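Local coordinates for Non-ribosomal peptide synthetase (Methanobrevibacter ruminantium, PDB 6VTJ), which probably carries a peptide on the phosphopantetheine arm of its thiolation domain and releases it through the reductive action of the adjoining reductase domain, at residues C21-F24 / S25-N29; E428-Q431 / G432-T435; K478-F481 / D482-K486. One frame throughout, in Å; residues are numbered along the deposited sequence.

In the fold
Each contact joins residues about one helical turn apart in a single run of chain, yet the three sit in different parts of the fold. Contact 1 lies on carrier helix 15-28 and is partly buried; contact 2, at the start of helix 431-435, is the buried one; contact 3, on helix 474-485, is again partly buried. Contacts 1 and 2 share a neighbour, helix 46-58, which both touch although their nearest atoms are about 10 Å apart. Isoleucine pairs dominate contacts 1 and 2; contact 2 adds a bridging water, and a threonine that touches the phosphopantetheine. Contact 3 joins a leucine-phenylalanine core to charged side chains whose polar ends find partners elsewhere.

Contact 1 of 3, residues C21-F24 / S25-N29; sequences CAIF and SSILN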
loop_
_atom_site.group_PDB
_atom_site.type_symbol
_atom_site.label_atom_id
_atom_site.label_comp_id
_atom_site.label_asym_id
_atom_site.label_seq_id
_atom_site.Cartn_x
_atom_site.Cartn_y
_atom_site.Cartn_z
ATOM N N CYS A 21 -0.016 13.840 29.542
ATOM C CA CYS A 21 -1.240 13.258 30.081
ATOM C C CYS A 21 -2.426 14.184 29.883
ATOM O O CYS A 21 -3.519 13.731 29.518
ATOM C CB CYS A 21 -1.078 12.954 31.567
ATOM S SG CYS A 21 -0.079 11.535 31.906
ATOM N N ALA A 22 -2.238 15.486 30.137
ATOM C CA ALA A 22 -3.364 16.406 30.002
ATOM C C ALA A 22 -3.807 16.507 28.554
ATOM O O ALA A 22 -5.006 16.635 28.272
ATOM C CB ALA A 22 -3.001 17.788 30.542
ATOM N N ILE A 23 -2.853 16.458 27.620
ATOM C CA ILE A 23 -3.208 16.499 26.204
ATOM C C ILE A 23 -3.999 15.252 25.810
ATOM O O ILE A 23 -5.049 15.351 25.163
ATOM C CB ILE A 23 -1.948 16.672 25.339
ATOM C CG1 ILE A 23 -1.314 18.040 25.601
ATOM C CG2 ILE A 23 -2.315 16.535 23.895
ATOM C CD1 ILE A 23 0.022 18.236 24.946
ATOM N N PHE A 24 -3.496 14.062 26.169
ATOM C CA PHE A 24 -4.277 12.840 25.980
ATOM C C PHE A 24 -5.706 13.040 26.463
ATOM O O PHE A 24 -6.666 12.818 25.719
ATOM C CB PHE A 24 -3.657 11.666 26.740
ATOM C CG PHE A 24 -2.571 10.926 26.003
ATOM C CD1 PHE A 24 -1.653 11.592 25.210
ATOM C CD2 PHE A 24 -2.440 9.550 26.159
ATOM C CE1 PHE A 24 -0.630 10.902 24.561
ATOM C CE2 PHE A 24 -1.430 8.850 25.517
ATOM C CZ PHE A 24 -0.516 9.530 24.719
ATOM N N SER A 25 -5.862 13.489 27.707
ATOM C CA SER A 25 -7.197 13.545 28.291
ATOM C C SER A 25 -8.084 14.571 27.587
ATOM O O SER A 25 -9.290 14.359 27.447
ATOM C CB SER A 25 -7.102 13.851 29.783
ATOM O OG SER A 25 -7.272 15.235 30.035
ATOM N N SER A 26 -7.518 15.688 27.143
ATOM C CA SER A 26 -8.326 16.701 26.467
ATOM C C SER A 26 -8.712 16.254 25.062
ATOM O O SER A 26 -9.845 16.483 24.615
ATOM C CB SER A 26 -7.556 18.012 26.414
ATOM O OG SER A 26 -8.233 18.961 25.624
ATOM N N ILE A 27 -7.784 15.606 24.360
ATOM C CA ILE A 27 -8.026 15.160 22.993
ATOM C C ILE A 27 -9.057 14.039 22.969
ATOM O O ILE A 27 -9.997 14.059 22.168
ATOM C CB ILE A 27 -6.692 14.726 22.356
ATOM C CG1 ILE A 27 -5.808 15.939 22.068
ATOM C CG2 ILE A 27 -6.931 13.951 21.107
ATOM C CD1 ILE A 27 -6.339 16.833 20.992
ATOM N N LEU A 28 -8.923 13.071 23.880
ATOM C CA LEU A 28 -9.806 11.918 23.983
ATOM C C LEU A 28 -11.061 12.161 24.812
ATOM O O LEU A 28 -11.934 11.289 24.841
ATOM C CB LEU A 28 -9.058 10.742 24.607
ATOM C CG LEU A 28 -7.856 10.212 23.835
ATOM C CD1 LEU A 28 -7.225 9.093 24.622
ATOM C CD2 LEU A 28 -8.297 9.732 22.455
ATOM N N ASN A 29 -11.161 13.292 25.505
ATOM C CA ASN A 29 -12.274 13.575 26.416
ATOM C C ASN A 29 -12.460 12.437 27.427
ATOM O O ASN A 29 -13.499 11.776 27.491
ATOM C CB ASN A 29 -13.566 13.843 25.637
ATOM C CG ASN A 29 -13.355 14.792 24.467
ATOM O OD1 ASN A 29 -12.872 15.919 24.632
ATOM N ND2 ASN A 29 -13.716 14.337 23.272
#
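Ile23 lies alongside Ile27 one turn further down the helix, the two side chains pointing the same way, with Ile23 CG2 4.0 Å from Ile27 CG1. With CG1 beside the backbone N (chi1 -66°), the CG2 branch of Ile23 is the one left facing Ile27. Ile27 CG1 also packs over the carbonyl of the preceding turn, 3.2 Å from Ile23 O. In the same manner Leu28 CG comes to 3.4 Å from Phe24 O, the oxygen that accepts the Leu28 N-H at 2.9 Å. Ile27 N likewise bonds to Ile23 O, also at 2.9 Å. On the polar side Ser25 OG approaches Ala22 O at 3.2 Å, a possible hydrogen bond whose proton may have another acceptor; Ala22 O already takes the Ser26 N-H. The segment belongs to the first helix of a carrier-protein bundle. Ile23 touches Leu52, and Ile27 touches Ile48 and Glu55, of helix 46-58, while buried Phe24 sets its ring edge-to-face with Phe39 and reaches Pro74 and Leu77 of helix 74-82.

Contact 2 of 3, residues E428-Q431 / G432-T435; sequences ENIQ and GIIT
Ile430 and Ile434 cross at a slant, Ile430 CD1 3.9 Å from Ile434 CG1, and make the tight side of this first helical turn. Ile430 CB also meets Ile433 CG1 at 4.0 Å, so one residue packs against two successive isoleucines. Ile430 CG1 sits between the backbone N and carbonyl carbon (chi1 66°), which directs it to the Ile434 side. Two backbone bonds tighten the turn: Ile434 N to Ile430 O at 2.9 Å and Thr435 N to Gln431 O at 2.7 Å. Ile434 is the apolar contact to carrier helix 46-58, through Ile53 and Leu57; Ile430 and Ile433 turn to Leu349 and Asn342 of helix 338-349. Looser is the partly exposed side chain of Gln431, extended, its CG grazing Thr435 CG2 at 4.1 Å and the chain also touching Ser50. Ile430, at the N-cap position, has no polar side chain to offer the new helix. A water takes over part of that role, accepting from Gly432 N at 2.9 Å and donating to Asn429 O at 3.3 Å. Thr435 touches the bound phosphopantetheine. The chemistry implies a helix start held by apolar packing on one side and a water bridge at its first turn.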
loop_
_atom_site.group_PDB
_atom_site.type_symbol
_atom_site.label_atom_id
_atom_site.label_comp_id
_atom_site.label_asym_id
_atom_site.label_seq_id
_atom_site.Cartn_x
_atom_site.Cartn_y
_atom_site.Cartn_z
ATOM N N GLU A 428 -6.624 21.138 11.474
ATOM C CA GLU A 428 -7.014 19.985 10.660
ATOM C C GLU A 428 -6.400 20.051 9.272
ATOM O O GLU A 428 -6.170 19.008 8.646
ATOM C CB GLU A 428 -8.539 19.899 10.547
ATOM C CG GLU A 428 -9.191 21.223 10.134
ATOM C CD GLU A 428 -10.687 21.107 9.862
ATOM O OE2 GLU A 428 -11.233 21.966 9.121
ATOM N N ASN A 429 -6.098 21.267 8.798
ATOM C CA ASN A 429 -5.615 21.471 7.439
ATOM C C ASN A 429 -4.347 20.680 7.135
ATOM O O ASN A 429 -4.106 20.347 5.972
ATOM C CB ASN A 429 -5.349 22.952 7.199
ATOM C CG ASN A 429 -6.611 23.761 7.100
ATOM O OD1 ASN A 429 -7.701 23.220 6.931
ATOM N ND2 ASN A 429 -6.470 25.077 7.199
ATOM N N ILE A 430 -3.507 20.399 8.135
ATOM C CA ILE A 430 -2.256 19.694 7.877
ATOM C C ILE A 430 -2.342 18.220 8.253
ATOM O O ILE A 430 -1.327 17.500 8.185
ATOM C CB ILE A 430 -1.069 20.368 8.577
ATOM C CG1 ILE A 430 -1.214 20.270 10.099
ATOM C CG2 ILE A 430 -0.907 21.815 8.077
ATOM C CD1 ILE A 430 0.038 20.712 10.872
ATOM N N GLN A 431 -3.540 17.743 8.609
ATOM C CA GLN A 431 -3.738 16.331 8.926
ATOM C C GLN A 431 -3.107 15.436 7.868
ATOM O O GLN A 431 -2.349 14.511 8.189
ATOM C CB GLN A 431 -5.232 16.037 9.047
ATOM C CG GLN A 431 -5.568 14.550 9.147
ATOM C CD GLN A 431 -6.983 14.321 9.645
ATOM O OE1 GLN A 431 -7.390 14.881 10.661
ATOM N NE2 GLN A 431 -7.743 13.505 8.925
ATOM N N GLY A 432 -3.379 15.739 6.597
ATOM C CA GLY A 432 -2.824 15.023 5.472
ATOM C C GLY A 432 -1.348 14.794 5.665
ATOM O O GLY A 432 -0.924 13.653 5.909
ATOM N N ILE A 433 -0.564 15.875 5.667
ATOM C CA ILE A 433 0.875 15.655 5.699
ATOM C C ILE A 433 1.281 15.048 7.036
ATOM O O ILE A 433 2.260 14.290 7.105
ATOM C CB ILE A 433 1.652 16.948 5.391
ATOM C CG1 ILE A 433 1.237 18.076 6.331
ATOM C CG2 ILE A 433 1.445 17.360 3.953
ATOM C CD1 ILE A 433 2.088 19.300 6.170
ATOM N N ILE A 434 0.506 15.300 8.099
ATOM C CA ILE A 434 0.859 14.730 9.394
ATOM C C ILE A 434 0.684 13.221 9.366
ATOM O O ILE A 434 1.548 12.481 9.857
ATOM C CB ILE A 434 0.039 15.363 10.540
ATOM C CG1 ILE A 434 0.504 16.795 10.836
ATOM C CG2 ILE A 434 0.184 14.547 11.785
ATOM C CD1 ILE A 434 2.006 16.946 11.015
ATOM N N THR A 435 -0.430 12.730 8.790
ATOM C CA THR A 435 -0.609 11.280 8.832
ATOM C C THR A 435 0.328 10.581 7.863
ATOM O O THR A 435 0.455 9.350 7.920
ATOM C CB THR A 435 -2.058 10.856 8.545
ATOM O OG1 THR A 435 -2.453 11.308 7.252
ATOM C CG2 THR A 435 -3.021 11.404 9.601
HETATM O O HOH W 1 -5.090 17.365 4.990
#

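Contact 3 of 3, residues K478-F481 / D482-K486; sequences KRLF and DYLNK
Leu480 and Leu484 lie side by side and point the same way, Leu480 CD2 3.8 Å from Leu484 CD1. Leu484 CD1 also approaches the Phe481 ring obliquely, 4.3 Å from Phe481 CD1. The first torsion of Leu480 is trans (chi1 -177°), which, with chi2 153°, brings the CD2 methyl to the next turn. The backbone beneath these side chains is bonded in the i to i+4 pattern of an alpha-helix: Asp482 N to Lys478 O is short at 2.6 Å, and Tyr483, Leu484 and Asn485 donate likewise to Arg479, Leu480 and Phe481. Polar side chains mostly look elsewhere. Asp482 folds back over the preceding turn, its CG 3.1 Å from Lys478 O, but the carboxylate only packs against that carbonyl, both oxygens being acceptors; its OD1 is hydrogen-bonded to Tyr406 OH. Lys478 forms a salt bridge with Glu474, one turn earlier; Arg479 bonds through NE to Tyr325 O and adds a cation-pi contact with that residue's ring. Within the fold, helix 474-485 lies against helix 396-403, where buried Phe481 meets Ile399, Ala402 and Leu403, and Leu480 reaches Ser323 in the loop following strand 313-322.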
loop_
_atom_site.group_PDB
_atom_site.type_symbol
_atom_site.label_atom_id
_atom_site.label_comp_id
_atom_site.label_asym_id
_atom_site.label_seq_id
_atom_site.Cartn_x
_atom_site.Cartn_y
_atom_site.Cartn_z
ATOM N N LYS A 478 -8.024 15.762 -14.507
ATOM C CA LYS A 478 -9.317 16.409 -14.293
ATOM C C LYS A 478 -10.395 15.371 -14.029
ATOM O O LYS A 478 -11.204 15.531 -13.099
ATOM C CB LYS A 478 -9.685 17.295 -15.479
ATOM C CG LYS A 478 -8.872 18.564 -15.546
ATOM C CD LYS A 478 -9.172 19.352 -16.809
ATOM C CE LYS A 478 -8.249 20.547 -16.915
ATOM N NZ LYS A 478 -8.269 21.167 -18.276
ATOM N N ARG A 479 -10.388 14.272 -14.802
ATOM C CA ARG A 479 -11.305 13.175 -14.515
ATOM C C ARG A 479 -11.173 12.771 -13.059
ATOM O O ARG A 479 -12.171 12.684 -12.326
ATOM C CB ARG A 479 -11.037 11.974 -15.435
ATOM C CG ARG A 479 -11.365 12.210 -16.914
ATOM C CD ARG A 479 -11.608 10.908 -17.659
ATOM N NE ARG A 479 -10.377 10.160 -17.908
ATOM C CZ ARG A 479 -9.425 10.540 -18.759
ATOM N NH1 ARG A 479 -9.555 11.661 -19.458
ATOM N NH2 ARG A 479 -8.340 9.793 -18.920
ATOM N N LEU A 480 -9.925 12.629 -12.601
ATOM C CA LEU A 480 -9.687 12.161 -11.242
ATOM C C LEU A 480 -10.255 13.158 -10.245
ATOM O O LEU A 480 -11.041 12.801 -9.349
ATOM C CB LEU A 480 -8.184 11.960 -11.030
ATOM C CG LEU A 480 -7.664 11.409 -9.701
ATOM C CD1 LEU A 480 -6.355 10.703 -9.926
ATOM C CD2 LEU A 480 -7.495 12.540 -8.677
ATOM N N PHE A 481 -9.942 14.434 -10.451
ATOM C CA PHE A 481 -10.381 15.410 -9.478
ATOM C C PHE A 481 -11.880 15.640 -9.593
ATOM O O PHE A 481 -12.544 15.841 -8.566
ATOM C CB PHE A 481 -9.563 16.699 -9.624
ATOM C CG PHE A 481 -8.135 16.545 -9.158
ATOM C CD1 PHE A 481 -7.861 15.971 -7.938
ATOM C CD2 PHE A 481 -7.078 16.917 -9.970
ATOM C CE1 PHE A 481 -6.559 15.802 -7.509
ATOM C CE2 PHE A 481 -5.776 16.757 -9.553
ATOM C CZ PHE A 481 -5.513 16.200 -8.318
ATOM N N ASP A 482 -12.450 15.501 -10.802
ATOM C CA ASP A 482 -13.895 15.684 -10.902
ATOM C C ASP A 482 -14.586 14.675 -10.010
ATOM O O ASP A 482 -15.504 15.017 -9.247
ATOM C CB ASP A 482 -14.376 15.517 -12.339
ATOM C CG ASP A 482 -14.081 16.725 -13.212
ATOM O OD1 ASP A 482 -13.539 17.737 -12.723
ATOM O OD2 ASP A 482 -14.392 16.646 -14.417
ATOM N N TYR A 483 -14.079 13.440 -10.024
ATOM C CA TYR A 483 -14.721 12.411 -9.228
ATOM C C TYR A 483 -14.669 12.793 -7.757
ATOM O O TYR A 483 -15.697 12.805 -7.062
ATOM C CB TYR A 483 -14.057 11.060 -9.489
ATOM C CG TYR A 483 -14.648 9.960 -8.672
ATOM C CD1 TYR A 483 -15.848 9.372 -9.040
ATOM C CD2 TYR A 483 -14.017 9.508 -7.517
ATOM C CE1 TYR A 483 -16.405 8.358 -8.283
ATOM C CE2 TYR A 483 -14.574 8.498 -6.746
ATOM C CZ TYR A 483 -15.771 7.931 -7.143
ATOM O OH TYR A 483 -16.325 6.922 -6.394
ATOM N N LEU A 484 -13.489 13.189 -7.282
ATOM C CA LEU A 484 -13.385 13.493 -5.863
ATOM C C LEU A 484 -14.193 14.737 -5.531
ATOM O O LEU A 484 -14.733 14.858 -4.429
ATOM C CB LEU A 484 -11.928 13.666 -5.457
ATOM C CG LEU A 484 -11.030 12.441 -5.599
ATOM C CD1 LEU A 484 -9.585 12.896 -5.513
ATOM C CD2 LEU A 484 -11.335 11.384 -4.556
ATOM N N ASN A 485 -14.349 15.639 -6.493
ATOM C CA ASN A 485 -15.113 16.835 -6.193
ATOM C C ASN A 485 -16.588 16.513 -6.025
ATOM O O ASN A 485 -17.292 17.231 -5.314
ATOM C CB ASN A 485 -14.894 17.872 -7.280
ATOM C CG ASN A 485 -13.686 18.727 -7.005
ATOM O OD1 ASN A 485 -13.226 18.821 -5.860
ATOM N ND2 ASN A 485 -13.164 19.360 -8.047
ATOM N N LYS A 486 -17.061 15.427 -6.646
ATOM C CA LYS A 486 -18.427 14.978 -6.375
ATOM C C LYS A 486 -18.664 14.689 -4.889
ATOM O O LYS A 486 -19.815 14.706 -4.432
ATOM C CB LYS A 486 -18.760 13.723 -7.186
ATOM C CG LYS A 486 -18.983 13.967 -8.679
ATOM C CD LYS A 486 -19.772 12.821 -9.310
#